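N-acetylgalactosaminyltransferase 7 (PDB 6IWR) belongs to the polypeptide N-acetylgalactosaminyltransferase family, pairing a GT-A-type glycosyltransferase domain with a ricin-type beta-trefoil lectin domain. Local coordinates at residues A[192-195]-A[196-200]. Residues are numbered along the deposited sequence; the frame is centred on the assembly and turned at random.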
loop_
_atom_site.group_PDB
_atom_site.type_symbol
_atom_site.label_atom_id
_atom_site.label_comp_id
_atom_site.label_asym_id
_atom_site.label_seq_id
_atom_site.Cartn_x
_atom_site.Cartn_y
_atom_site.Cartn_z
ATOM N N GLU A 192 12.552 6.034 -27.015
ATOM C CA GLU A 192 13.335 6.494 -28.156
ATOM C C GLU A 192 14.754 6.896 -27.795
ATOM O O GLU A 192 15.661 6.758 -28.624
ATOM C CB GLU A 192 12.636 7.670 -28.808
ATOM C CG GLU A 192 12.887 7.755 -30.287
ATOM C CD GLU A 192 12.905 9.183 -30.742
ATOM O OE1 GLU A 192 12.374 10.039 -29.995
ATOM O OE2 GLU A 192 13.460 9.451 -31.829
ATOM N N HIS A 193 15.000 7.364 -26.587
ATOM C CA HIS A 193 16.354 7.742 -26.222
ATOM C C HIS A 193 17.293 6.552 -26.260
ATOM O O HIS A 193 18.485 6.693 -26.412
ATOM C CB HIS A 193 16.404 8.445 -24.871
ATOM C CG HIS A 193 15.914 7.622 -23.729
ATOM N ND1 HIS A 193 16.759 6.925 -22.905
ATOM C CD2 HIS A 193 14.670 7.409 -23.254
ATOM C CE1 HIS A 193 16.060 6.304 -21.979
ATOM N NE2 HIS A 193 14.789 6.584 -22.167
ATOM N N LEU A 194 16.731 5.363 -26.176
ATOM C CA LEU A 194 17.526 4.161 -26.088
ATOM C C LEU A 194 17.973 3.604 -27.413
ATOM O O LEU A 194 18.686 2.639 -27.446
ATOM C CB LEU A 194 16.791 3.096 -25.299
ATOM C CG LEU A 194 16.611 3.434 -23.835
ATOM C CD1 LEU A 194 15.389 2.769 -23.256
ATOM C CD2 LEU A 194 17.836 3.007 -23.081
ATOM N N LYS A 195 17.531 4.187 -28.508
ATOM C CA LYS A 195 17.951 3.722 -29.812
ATOM C C LYS A 195 18.410 4.859 -30.699
ATOM O O LYS A 195 17.764 5.885 -30.767
ATOM C CB LYS A 195 16.795 2.999 -30.471
ATOM C CG LYS A 195 15.591 3.880 -30.701
ATOM C CD LYS A 195 14.344 3.278 -30.091
ATOM C CE LYS A 195 13.317 2.963 -31.154
ATOM N NZ LYS A 195 12.233 2.107 -30.620
ATOM N N GLU A 196 19.495 4.661 -31.418
ATOM C CA GLU A 196 20.047 5.688 -32.291
ATOM C C GLU A 196 20.768 6.743 -31.514
ATOM O O GLU A 196 21.941 6.944 -31.715
ATOM C CB GLU A 196 18.970 6.347 -33.139
ATOM C CG GLU A 196 18.639 5.621 -34.420
ATOM C CD GLU A 196 17.206 5.149 -34.447
ATOM O OE1 GLU A 196 16.405 5.675 -33.663
ATOM O OE2 GLU A 196 16.873 4.253 -35.241
ATOM N N LYS A 197 20.082 7.393 -30.593
ATOM C CA LYS A 197 20.750 8.320 -29.717
ATOM C C LYS A 197 21.756 7.504 -28.946
ATOM O O LYS A 197 22.870 7.923 -28.743
ATOM C CB LYS A 197 19.759 8.991 -28.782
ATOM C CG LYS A 197 20.384 9.574 -27.536
ATOM C CD LYS A 197 19.326 10.085 -26.592
ATOM C CE LYS A 197 19.922 10.815 -25.403
ATOM N NZ LYS A 197 20.912 11.845 -25.781
ATOM N N LEU A 198 21.351 6.307 -28.550
ATOM C CA LEU A 198 22.234 5.371 -27.888
ATOM C C LEU A 198 23.339 4.832 -28.776
ATOM O O LEU A 198 24.485 4.826 -28.387
ATOM C CB LEU A 198 21.408 4.223 -27.316
ATOM C CG LEU A 198 22.034 3.107 -26.496
ATOM C CD1 LEU A 198 23.449 3.445 -26.127
ATOM C CD2 LEU A 198 21.227 2.879 -25.244
ATOM N N ASP A 199 22.997 4.427 -29.990
ATOM C CA ASP A 199 24.000 3.946 -30.936
ATOM C C ASP A 199 25.057 5.001 -31.195
ATOM O O ASP A 199 26.255 4.704 -31.201
ATOM C CB ASP A 199 23.344 3.548 -32.242
ATOM C CG ASP A 199 22.598 2.284 -32.122
ATOM O OD1 ASP A 199 23.229 1.272 -31.760
ATOM O OD2 ASP A 199 21.384 2.300 -32.372
ATOM N N GLU A 200 24.632 6.251 -31.377
ATOM C CA GLU A 200 25.576 7.307 -31.712
ATOM C C GLU A 200 26.424 7.706 -30.506
ATOM O O GLU A 200 27.654 7.819 -30.614
ATOM C CB GLU A 200 24.823 8.502 -32.288
ATOM C CG GLU A 200 25.579 9.223 -33.392
ATOM C CD GLU A 200 25.828 8.344 -34.598
ATOM O OE1 GLU A 200 24.956 7.503 -34.940
ATOM O OE2 GLU A 200 26.910 8.500 -35.198
#
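Leu-194 and Leu-198, one on the 3-10 turn 192-194 and the other in the first turn of helix 197-201, form the buried side of this local contact. Their side chains meet at an angle through one methyl each, CD2 to CD2 at 4.0 Å. Leu-198 also lies over the backbone of Leu-194: with CG anti to its backbone N (chi1 -177°), its CB, CG and CD2 all come near that residue's carbonyl oxygen. Next to this pair, the Lys-197 chain, straight as far as CE and bent only at its end, passes alongside the 3-10 turn at His-193, its CD 3.8 Å from CB of His-193 and also close to the His-193 carbonyl oxygen. Between the two short helical pieces, the positive phi of Glu-196 (76°) and the weak hydrogen bond from Lys-197 N to Lys-195 O (2.8 Å) across it make a classic gamma turn centred on that residue. Glu-196 is also the N-cap residue; its backbone N donates to Asp-199 OD2 at 3.2 Å, reaching the anti side of the carboxylate from 35° out of its plane. The bond ties the start of the helix to a side chain three residues on. The outer side is looser, with Glu-196 exposed to solvent and Lys-195 partly so. The two run side by side in the same direction, CG of the lysine 3.6 Å from OE1 of the glutamate, yet NZ stays 6.3 Å from that oxygen and the opposite charges do not pair. In the GT-A fold, Leu-194 and Leu-198 pack on Leu-163 of helix 160-173 and Phe-155 of strand 149-155. Trp-160 of the same helix touches His-193 and makes a cation-pi contact with Lys-197, while Asp-199 forms a salt bridge with Arg-213 of strand 209-213.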